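Endoglucanase FnCel5A (Fervidobacterium nodosum, PDB 3NCO) probably hydrolyses internal beta-1,4-glucosidic bonds of cellulose, as a glycoside hydrolase family 5 endoglucanase built on a TIM barrel. Local coordinates at residues Phe142-Gln147 with Leu258-Ala263; Trp181-Tyr186 with Tyr204-Asn209; Glu236-His241 with Val273-Thr278. All blocks are in the same frame, centred on the assembly; numbering follows the deposited sequence.

Overall arrangement
All three contacts belong to one TIM barrel of eight parallel strands. Along the chain the segments run 142-147, 181-186, 204-209, 236-241, 258-263 and 273-278, placing contact 2 wholly between the halves of contact 1, while the halves of contacts 1 and 3 alternate. Contact 1 lies nearest the middle of the chain, and the centres of contacts 2 and 3 are about 8 and 17 Å from the centre of contact 1, with about 12 Å between those two. Tyr205 joins contact 2 to Glu260, and Tyr204 and Glu206 join it to helices 232-252 and 269-285. The three thus lead from the probable catalytic centre out to the helical layer.

Contact 1 (Phe142-Gln147 with Leu258-Ala263); sequences FNEPAQ and LGEFGA
Asn143 and Glu144 meet Glu260 through their polar ends alone. The Asn143 and Glu260 side chains cross at about a right angle, yet the amide and carboxylate planes are only 15° apart, and Asn143 ND2 gives a weak hydrogen bond to Glu260 OE2 (3.4 Å). A water donates to Asn143 OD1 (2.9 Å) and also lies close to Glu260 OE2, at a distance so short that this leg is doubtful as a bridge. Glu144 OE2 lies 3.9 Å from Glu260 OE1, and Glu144 CD is 5.2 Å from Glu260 CD, a spacing consistent with a retaining glycosidase. In family 5 the glutamate of the Asn-Glu-Pro sequence is the acid/base and the one ending strand seven the nucleophile, roles Glu144 and Glu260 probably fill. Both chains are extended beyond CG, bringing the carboxylates together from well-separated backbones.

Second-shell groups hold these ends: His203 ND1 bonds Glu144 OE2, Tyr205 OH bonds Glu260 OE1, and Arg59 forms a salt bridge with Glu260 OE2. Segment 142-147 is the loop between strand 137-140 and helix 151-168; Glu260 stands on strand 256-261, beside strand 198-204 and with helix 269-285 packed behind it.

Contact 2 (Trp181-Tyr186 with Tyr204-Asn209); sequences WSNYSY and YYEPFN
Tyr184 and Tyr204 lie side by side, pointing the same way, where an Asx turn in the loop after barrel strand 174-177 meets the end of strand 198-204 and the loop beyond it. Tyr184 CD2 comes to the edge of the Tyr204 ring, near its plane, and is 4.2 Å from Tyr204 CE1; the Tyr184 ring meets that atom obliquely, so this is apolar packing and not a face-to-face stack. The Tyr184 ring is swung between its own backbone N and carbonyl carbon (chi1 80°), which places it beside its partner. Glu206, two residues beyond Tyr204, adds its CG, 4.5 Å from Tyr184 CE2. One face of the Tyr204 ring carries the backbone N of Glu206 over its centre, while its hydroxyl is bonded to His241 of helix 232-252. The imidazole of His241 in turn stacks on Tyr184, tying both tyrosines to that helix.

Beside the aromatic pair two polar ends approach each other. Asn183 and Glu206 cross at about a right angle, their amide and carboxylate planes 63° apart, and ND2 of Asn183 stands 3.6 Å from OE2 of Glu206. Glu206 is bent at chi2 (-53°), which folds its carboxylate back toward the chain so that OE1 takes a weak bond from Phe208 N, at the start of helix 208-211. Pro207, reached through a cis peptide, holds the N-cap position of that helix. On the other segment the oxygen of the Asn183 amide is gripped twice from opposite faces of its plane: OD1 accepts from Ser185 N at 3.0 Å and from Ser185 OG at 2.7 Å.

Contact 3 (Glu236-His241 with Val273-Thr278); sequences EQIRNH and VKWTKT
Helices 232-252 and 269-285 of the outer layer of the TIM barrel, which come before and after strand 256-261 in the chain, meet here through Ile238, Trp275 and Thr278. The closest pair of CA atoms is Ile238 and Thr278, 8.2 Å apart, and the methyl tip of the isoleucine spans the gap. Its CD1 touches Thr278 CG2 at 3.9 Å and Trp275 NE1 at 4.1 Å, reaching the indole obliquely. The outer torsion of Ile238 is extended (chi2 174°), which carries CD1 outward to both partners.

Thr278 turns its methyl to Ile238 and its hydroxyl to its own helix: OG1 donates to Lys274 O at 2.9 Å, while Thr278 N reaches the same oxygen from the opposite face of the carbonyl plane. The indole N-H of Trp275 is bonded to the backbone O of Glu206, in the loop after strand 198-204, which leaves Ile238 CD1 as a purely van der Waals neighbour of NE1. Replacing Thr278 by a glycine would probably leave Ile238 CD1 with a gap on one side and Lys274 O with one donor fewer. Val279, Ile282, Tyr204 and Trp228 also pack against Ile238. With Trp275 NE1 and Thr278 OG1 both bonded to backbone carbonyls, what joins the two helices here is apolar: methyl against methyl and methyl against indole.

Contact 1 (Phe142-Gln147 with Leu258-Ala263)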
loop_
_atom_site.group_PDB
_atom_site.type_symbol
_atom_site.label_atom_id
_atom_site.label_comp_id
_atom_site.label_asym_id
_atom_site.label_seq_id
_atom_site.Cartn_x
_atom_site.Cartn_y
_atom_site.Cartn_z
ATOM N N PHE A 142 4.955 6.685 4.130
ATOM C CA PHE A 142 3.886 6.520 5.119
ATOM C C PHE A 142 2.568 6.120 4.478
ATOM O O PHE A 142 2.189 6.645 3.431
ATOM C CB PHE A 142 3.722 7.762 6.005
ATOM C CG PHE A 142 2.892 7.523 7.224
ATOM C CD1 PHE A 142 3.281 6.586 8.210
ATOM C CD2 PHE A 142 1.680 8.189 7.360
ATOM C CE1 PHE A 142 2.452 6.338 9.320
ATOM C CE2 PHE A 142 0.871 7.988 8.481
ATOM C CZ PHE A 142 1.244 7.070 9.452
ATOM N N ASN A 143 1.853 5.230 5.155
ATOM C CA ASN A 143 0.539 4.784 4.702
ATOM C C ASN A 143 -0.547 5.758 5.129
ATOM O O ASN A 143 -0.710 6.066 6.298
ATOM C CB ASN A 143 0.273 3.444 5.388
ATOM C CG ASN A 143 -1.078 2.876 5.054
ATOM O OD1 ASN A 143 -1.968 2.775 5.929
ATOM N ND2 ASN A 143 -1.258 2.572 3.848
ATOM N N GLU A 144 -1.322 6.220 4.136
ATOM C CA GLU A 144 -2.545 7.001 4.473
ATOM C C GLU A 144 -2.328 8.136 5.490
ATOM O O GLU A 144 -2.790 8.062 6.615
ATOM C CB GLU A 144 -3.638 6.049 4.970
ATOM C CG GLU A 144 -4.121 5.167 3.852
ATOM C CD GLU A 144 -5.247 4.269 4.245
ATOM O OE1 GLU A 144 -5.648 4.264 5.426
ATOM O OE2 GLU A 144 -5.732 3.501 3.414
ATOM N N PRO A 145 -1.628 9.197 5.084
ATOM C CA PRO A 145 -1.619 10.346 5.928
ATOM C C PRO A 145 -3.055 10.737 6.165
ATOM O O PRO A 145 -3.893 10.521 5.260
ATOM C CB PRO A 145 -0.991 11.420 5.030
ATOM C CG PRO A 145 -0.020 10.653 4.221
ATOM C CD PRO A 145 -0.901 9.455 3.816
ATOM N N ALA A 146 -3.359 11.236 7.360
ATOM C CA ALA A 146 -4.751 11.634 7.718
ATOM C C ALA A 146 -4.823 12.308 9.054
ATOM O O ALA A 146 -3.806 12.524 9.689
ATOM C CB ALA A 146 -5.676 10.432 7.739
ATOM N N GLN A 147 -6.041 12.743 9.428
ATOM C CA GLN A 147 -6.251 13.338 10.734
ATOM C C GLN A 147 -5.412 14.583 10.829
ATOM O O GLN A 147 -5.532 15.437 9.961
ATOM C CB GLN A 147 -6.013 12.346 11.887
ATOM C CG GLN A 147 -7.076 11.220 11.846
ATOM C CD GLN A 147 -7.072 10.427 13.142
ATOM O OE1 GLN A 147 -7.353 10.973 14.217
ATOM N NE2 GLN A 147 -6.730 9.155 13.061
ATOM N N LEU A 258 -2.032 2.044 -7.448
ATOM C CA LEU A 258 -3.213 1.865 -6.624
ATOM C C LEU A 258 -2.808 0.856 -5.527
ATOM O O LEU A 258 -2.821 -0.374 -5.778
ATOM C CB LEU A 258 -4.326 1.260 -7.532
ATOM C CG LEU A 258 -5.582 0.697 -6.831
ATOM C CD1 LEU A 258 -6.203 1.813 -6.006
ATOM C CD2 LEU A 258 -6.636 0.109 -7.813
ATOM N N GLY A 259 -2.409 1.382 -4.349
ATOM C CA GLY A 259 -1.715 0.552 -3.366
ATOM C C GLY A 259 -2.581 -0.351 -2.553
ATOM O O GLY A 259 -2.098 -1.332 -1.992
ATOM N N GLU A 260 -3.869 0.007 -2.438
ATOM C CA GLU A 260 -4.793 -0.928 -1.826
ATOM C C GLU A 260 -6.089 -0.820 -2.550
ATOM O O GLU A 260 -6.531 0.258 -2.932
ATOM C CB GLU A 260 -5.071 -0.610 -0.361
ATOM C CG GLU A 260 -3.874 -0.629 0.510
ATOM C CD GLU A 260 -4.202 -0.292 1.951
ATOM O OE1 GLU A 260 -5.407 -0.223 2.334
ATOM O OE2 GLU A 260 -3.236 0.053 2.757
ATOM N N PHE A 261 -6.734 -1.962 -2.704
ATOM C CA PHE A 261 -8.133 -2.028 -3.124
ATOM C C PHE A 261 -8.750 -3.356 -2.716
ATOM O O PHE A 261 -8.094 -4.391 -2.811
ATOM C CB PHE A 261 -8.333 -1.746 -4.646
ATOM C CG PHE A 261 -7.979 -2.900 -5.572
ATOM C CD1 PHE A 261 -6.662 -3.188 -5.861
ATOM C CD2 PHE A 261 -8.997 -3.615 -6.218
ATOM C CE1 PHE A 261 -6.320 -4.248 -6.763
ATOM C CE2 PHE A 261 -8.705 -4.626 -7.076
ATOM C CZ PHE A 261 -7.387 -4.967 -7.372
ATOM N N GLY A 262 -9.985 -3.345 -2.207
ATOM C CA GLY A 262 -10.592 -4.645 -1.841
ATOM C C GLY A 262 -11.954 -4.475 -1.198
ATOM O O GLY A 262 -12.268 -3.393 -0.717
ATOM N N ALA A 263 -12.742 -5.557 -1.182
ATOM C CA ALA A 263 -14.061 -5.539 -0.548
ATOM C C ALA A 263 -14.079 -6.577 0.579
ATOM O O ALA A 263 -13.703 -7.738 0.373
ATOM C CB ALA A 263 -15.160 -5.836 -1.566
HETATM O O HOH W 1 -4.134 1.135 4.884
#

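Contact 2 (Trp181-Tyr186 with Tyr204-Asn209)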
loop_
_atom_site.group_PDB
_atom_site.type_symbol
_atom_site.label_atom_id
_atom_site.label_comp_id
_atom_site.label_asym_id
_atom_site.label_seq_id
_atom_site.Cartn_x
_atom_site.Cartn_y
_atom_site.Cartn_z
ATOM N N TRP A 181 -6.333 9.841 4.135
ATOM C CA TRP A 181 -6.537 8.383 3.971
ATOM C C TRP A 181 -6.238 7.880 2.562
ATOM O O TRP A 181 -6.673 6.755 2.214
ATOM C CB TRP A 181 -7.977 7.981 4.324
ATOM C CG TRP A 181 -8.379 8.447 5.621
ATOM C CD1 TRP A 181 -9.304 9.442 5.915
ATOM C CD2 TRP A 181 -7.911 7.959 6.854
ATOM N NE1 TRP A 181 -9.419 9.578 7.261
ATOM C CE2 TRP A 181 -8.584 8.681 7.871
ATOM C CE3 TRP A 181 -7.014 6.969 7.213
ATOM C CZ2 TRP A 181 -8.359 8.453 9.216
ATOM C CZ3 TRP A 181 -6.778 6.740 8.568
ATOM C CH2 TRP A 181 -7.463 7.467 9.548
ATOM N N SER A 182 -5.569 8.701 1.738
ATOM C CA SER A 182 -5.226 8.282 0.371
ATOM C C SER A 182 -6.488 8.086 -0.520
ATOM O O SER A 182 -6.465 7.391 -1.545
ATOM C CB SER A 182 -4.203 7.105 0.440
ATOM O OG SER A 182 -3.121 7.530 1.313
ATOM N N ASN A 183 -7.538 8.813 -0.163
ATOM C CA ASN A 183 -8.760 8.787 -0.966
ATOM C C ASN A 183 -8.510 9.542 -2.289
ATOM O O ASN A 183 -7.822 10.590 -2.303
ATOM C CB ASN A 183 -9.888 9.432 -0.173
ATOM C CG ASN A 183 -11.172 9.579 -0.992
ATOM O OD1 ASN A 183 -11.309 10.505 -1.798
ATOM N ND2 ASN A 183 -12.106 8.663 -0.777
ATOM N N TYR A 184 -8.998 8.955 -3.385
ATOM C CA TYR A 184 -8.690 9.405 -4.756
ATOM C C TYR A 184 -8.902 10.910 -4.920
ATOM O O TYR A 184 -8.134 11.557 -5.634
ATOM C CB TYR A 184 -9.531 8.610 -5.805
ATOM C CG TYR A 184 -10.913 9.178 -5.889
ATOM C CD1 TYR A 184 -11.203 10.199 -6.797
ATOM C CD2 TYR A 184 -11.899 8.787 -4.984
ATOM C CE1 TYR A 184 -12.442 10.799 -6.829
ATOM C CE2 TYR A 184 -13.182 9.419 -4.993
ATOM C CZ TYR A 184 -13.425 10.415 -5.945
ATOM O OH TYR A 184 -14.643 11.066 -5.949
ATOM N N SER A 185 -9.910 11.472 -4.248
ATOM C CA SER A 185 -10.297 12.843 -4.536
ATOM C C SER A 185 -9.318 13.850 -3.967
ATOM O O SER A 185 -9.395 15.057 -4.320
ATOM C CB SER A 185 -11.687 13.145 -4.012
ATOM O OG SER A 185 -11.703 13.087 -2.609
ATOM N N TYR A 186 -8.430 13.414 -3.077
ATOM C CA TYR A 186 -7.502 14.344 -2.454
ATOM C C TYR A 186 -6.172 14.414 -3.201
ATOM O O TYR A 186 -5.220 15.029 -2.751
ATOM C CB TYR A 186 -7.296 13.945 -0.974
ATOM C CG TYR A 186 -8.507 14.166 -0.128
ATOM C CD1 TYR A 186 -8.645 15.343 0.596
ATOM C CD2 TYR A 186 -9.512 13.194 -0.042
ATOM C CE1 TYR A 186 -9.777 15.574 1.369
ATOM C CE2 TYR A 186 -10.656 13.411 0.755
ATOM C CZ TYR A 186 -10.752 14.598 1.460
ATOM O OH TYR A 186 -11.857 14.842 2.253
ATOM N N TYR A 204 -8.247 2.681 -2.972
ATOM C CA TYR A 204 -9.588 2.741 -3.515
ATOM C C TYR A 204 -10.518 1.749 -2.844
ATOM O O TYR A 204 -10.329 0.535 -2.955
ATOM C CB TYR A 204 -9.639 2.525 -5.037
ATOM C CG TYR A 204 -10.956 3.026 -5.620
ATOM C CD1 TYR A 204 -11.227 4.392 -5.708
ATOM C CD2 TYR A 204 -11.923 2.118 -6.088
ATOM C CE1 TYR A 204 -12.463 4.823 -6.231
ATOM C CE2 TYR A 204 -13.128 2.524 -6.605
ATOM C CZ TYR A 204 -13.388 3.875 -6.680
ATOM O OH TYR A 204 -14.557 4.307 -7.218
ATOM N N TYR A 205 -11.540 2.303 -2.186
ATOM C CA TYR A 205 -12.564 1.512 -1.505
ATOM C C TYR A 205 -13.994 2.051 -1.717
ATOM O O TYR A 205 -14.899 1.754 -0.928
ATOM C CB TYR A 205 -12.267 1.549 -0.014
ATOM C CG TYR A 205 -11.022 0.770 0.355
ATOM C CD1 TYR A 205 -11.035 -0.614 0.375
ATOM C CD2 TYR A 205 -9.820 1.440 0.753
ATOM C CE1 TYR A 205 -9.934 -1.341 0.758
ATOM C CE2 TYR A 205 -8.705 0.702 1.151
ATOM C CZ TYR A 205 -8.757 -0.684 1.155
ATOM O OH TYR A 205 -7.686 -1.433 1.567
ATOM N N GLU A 206 -14.207 2.804 -2.795
ATOM C CA GLU A 206 -15.563 3.274 -3.118
ATOM C C GLU A 206 -16.338 2.232 -3.875
ATOM O O GLU A 206 -15.755 1.530 -4.720
ATOM C CB GLU A 206 -15.495 4.541 -3.949
ATOM C CG GLU A 206 -14.657 5.611 -3.210
ATOM C CD GLU A 206 -15.167 5.823 -1.794
ATOM O OE1 GLU A 206 -16.398 5.895 -1.568
ATOM O OE2 GLU A 206 -14.361 5.867 -0.851
ATOM N N PRO A 207 -17.653 2.140 -3.614
ATOM C CA PRO A 207 -18.476 2.816 -2.583
ATOM C C PRO A 207 -18.103 2.263 -1.215
ATOM O O PRO A 207 -18.087 1.032 -1.047
ATOM C CB PRO A 207 -19.926 2.419 -2.967
ATOM C CG PRO A 207 -19.801 1.993 -4.384
ATOM C CD PRO A 207 -18.483 1.314 -4.498
ATOM N N PHE A 208 -17.748 3.140 -0.268
ATOM C CA PHE A 208 -17.264 2.691 1.037
ATOM C C PHE A 208 -18.329 1.883 1.768
ATOM O O PHE A 208 -17.985 0.926 2.485
ATOM C CB PHE A 208 -16.834 3.890 1.880
ATOM C CG PHE A 208 -15.906 3.556 2.984
ATOM C CD1 PHE A 208 -14.539 3.478 2.736
ATOM C CD2 PHE A 208 -16.371 3.375 4.299
ATOM C CE1 PHE A 208 -13.635 3.183 3.755
ATOM C CE2 PHE A 208 -15.437 3.093 5.353
ATOM C CZ PHE A 208 -14.084 3.005 5.054
ATOM N N ASN A 209 -19.612 2.222 1.536
ATOM C CA ASN A 209 -20.674 1.448 2.188
ATOM C C ASN A 209 -20.833 0.063 1.563
ATOM O O ASN A 209 -21.499 -0.817 2.143
ATOM C CB ASN A 209 -22.005 2.234 2.296
ATOM C CG ASN A 209 -22.712 2.422 0.945
ATOM O OD1 ASN A 209 -22.161 2.114 -0.126
ATOM N ND2 ASN A 209 -23.914 2.994 0.992
#

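Contact 3 (Glu236-His241 with Val273-Thr278)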
loop_
_atom_site.group_PDB
_atom_site.type_symbol
_atom_site.label_atom_id
_atom_site.label_comp_id
_atom_site.label_asym_id
_atom_site.label_seq_id
_atom_site.Cartn_x
_atom_site.Cartn_y
_atom_site.Cartn_z
ATOM N N GLU A 236 -19.184 3.427 -14.316
ATOM C CA GLU A 236 -18.863 4.807 -14.629
ATOM C C GLU A 236 -18.462 5.591 -13.369
ATOM O O GLU A 236 -17.601 6.472 -13.437
ATOM C CB GLU A 236 -20.048 5.483 -15.369
ATOM C CG GLU A 236 -19.753 6.928 -15.763
ATOM C CD GLU A 236 -18.400 7.097 -16.472
ATOM O OE1 GLU A 236 -18.039 6.249 -17.328
ATOM O OE2 GLU A 236 -17.698 8.083 -16.159
ATOM N N GLN A 237 -19.054 5.291 -12.208
ATOM C CA GLN A 237 -18.595 5.982 -10.972
ATOM C C GLN A 237 -17.104 5.755 -10.757
ATOM O O GLN A 237 -16.364 6.695 -10.426
ATOM C CB GLN A 237 -19.367 5.525 -9.707
ATOM C CG GLN A 237 -20.870 5.937 -9.629
ATOM C CD GLN A 237 -21.049 7.356 -9.046
ATOM O OE1 GLN A 237 -20.395 7.701 -8.034
ATOM N NE2 GLN A 237 -21.905 8.183 -9.681
ATOM N N ILE A 238 -16.651 4.511 -10.949
ATOM C CA ILE A 238 -15.232 4.176 -10.730
ATOM C C ILE A 238 -14.358 4.818 -11.832
ATOM O O ILE A 238 -13.309 5.398 -11.557
ATOM C CB ILE A 238 -14.989 2.648 -10.696
ATOM C CG1 ILE A 238 -15.799 2.045 -9.543
ATOM C CG2 ILE A 238 -13.460 2.287 -10.582
ATOM C CD1 ILE A 238 -15.758 0.499 -9.489
ATOM N N ARG A 239 -14.776 4.674 -13.079
ATOM C CA ARG A 239 -14.026 5.275 -14.179
ATOM C C ARG A 239 -13.826 6.792 -13.959
ATOM O O ARG A 239 -12.752 7.319 -14.203
ATOM C CB ARG A 239 -14.746 4.999 -15.508
ATOM C CG ARG A 239 -13.832 5.383 -16.697
ATOM C CD ARG A 239 -14.427 5.135 -18.055
ATOM N NE ARG A 239 -15.267 3.944 -18.120
ATOM C CZ ARG A 239 -14.809 2.701 -18.214
ATOM N NH1 ARG A 239 -13.502 2.481 -18.255
ATOM N NH2 ARG A 239 -15.659 1.680 -18.288
ATOM N N ASN A 240 -14.884 7.494 -13.535
ATOM C CA ASN A 240 -14.834 8.938 -13.311
ATOM C C ASN A 240 -13.767 9.214 -12.231
ATOM O O ASN A 240 -12.963 10.142 -12.342
ATOM C CB ASN A 240 -16.253 9.454 -12.913
ATOM C CG ASN A 240 -16.355 10.994 -12.749
ATOM O OD1 ASN A 240 -16.205 11.766 -13.719
ATOM N ND2 ASN A 240 -16.670 11.434 -11.533
ATOM N N HIS A 241 -13.801 8.424 -11.151
ATOM C CA HIS A 241 -12.805 8.591 -10.072
ATOM C C HIS A 241 -11.355 8.407 -10.583
ATOM O O HIS A 241 -10.452 9.184 -10.242
ATOM C CB HIS A 241 -13.098 7.571 -8.987
ATOM C CG HIS A 241 -14.391 7.826 -8.270
ATOM N ND1 HIS A 241 -15.019 6.863 -7.514
ATOM C CD2 HIS A 241 -15.168 8.936 -8.191
ATOM C CE1 HIS A 241 -16.103 7.378 -6.960
ATOM N NE2 HIS A 241 -16.218 8.636 -7.357
ATOM N N VAL A 273 -16.581 -10.080 -6.394
ATOM C CA VAL A 273 -15.892 -10.561 -7.578
ATOM C C VAL A 273 -16.021 -9.536 -8.722
ATOM O O VAL A 273 -14.998 -9.202 -9.376
ATOM C CB VAL A 273 -16.472 -11.944 -7.990
ATOM C CG1 VAL A 273 -16.127 -12.261 -9.450
ATOM C CG2 VAL A 273 -15.951 -13.018 -7.061
ATOM N N LYS A 274 -17.254 -9.044 -8.928
ATOM C CA LYS A 274 -17.510 -8.014 -9.960
ATOM C C LYS A 274 -16.795 -6.678 -9.665
ATOM O O LYS A 274 -16.210 -6.065 -10.574
ATOM C CB LYS A 274 -18.994 -7.769 -10.112
ATOM C CG LYS A 274 -19.717 -8.895 -10.827
ATOM C CD LYS A 274 -21.201 -8.521 -11.057
ATOM C CE LYS A 274 -22.047 -9.725 -11.472
ATOM N NZ LYS A 274 -21.390 -10.506 -12.557
ATOM N N TRP A 275 -16.890 -6.209 -8.417
ATOM C CA TRP A 275 -16.247 -4.935 -8.026
ATOM C C TRP A 275 -14.736 -5.043 -8.202
ATOM O O TRP A 275 -14.110 -4.156 -8.788
ATOM C CB TRP A 275 -16.628 -4.571 -6.572
ATOM C CG TRP A 275 -16.092 -3.236 -6.108
ATOM C CD1 TRP A 275 -16.738 -2.010 -6.180
ATOM C CD2 TRP A 275 -14.824 -2.989 -5.470
ATOM N NE1 TRP A 275 -15.929 -1.026 -5.643
ATOM C CE2 TRP A 275 -14.758 -1.601 -5.209
ATOM C CE3 TRP A 275 -13.734 -3.810 -5.113
ATOM C CZ2 TRP A 275 -13.633 -1.005 -4.624
ATOM C CZ3 TRP A 275 -12.611 -3.217 -4.510
ATOM C CH2 TRP A 275 -12.586 -1.827 -4.291
ATOM N N THR A 276 -14.162 -6.156 -7.729
ATOM C CA THR A 276 -12.702 -6.290 -7.768
ATOM C C THR A 276 -12.190 -6.301 -9.197
ATOM O O THR A 276 -11.184 -5.651 -9.529
ATOM C CB THR A 276 -12.258 -7.542 -6.977
ATOM O OG1 THR A 276 -12.783 -7.439 -5.645
ATOM C CG2 THR A 276 -10.717 -7.655 -6.908
ATOM N N LYS A 277 -12.926 -7.026 -10.056
ATOM C CA LYS A 277 -12.536 -7.147 -11.445
ATOM C C LYS A 277 -12.614 -5.806 -12.139
ATOM O O LYS A 277 -11.730 -5.464 -12.926
ATOM C CB LYS A 277 -13.516 -8.113 -12.138
ATOM C CG LYS A 277 -13.301 -8.316 -13.608
ATOM C CD LYS A 277 -14.523 -9.072 -14.117
ATOM C CE LYS A 277 -14.178 -10.109 -15.183
ATOM N NZ LYS A 277 -13.110 -9.714 -16.174
ATOM N N THR A 278 -13.676 -5.034 -11.850
ATOM C CA THR A 278 -13.896 -3.740 -12.487
ATOM C C THR A 278 -12.808 -2.744 -12.065
ATOM O O THR A 278 -12.232 -2.052 -12.882
ATOM C CB THR A 278 -15.287 -3.195 -12.108
ATOM O OG1 THR A 278 -16.291 -4.052 -12.663
ATOM C CG2 THR A 278 -15.516 -1.788 -12.616
#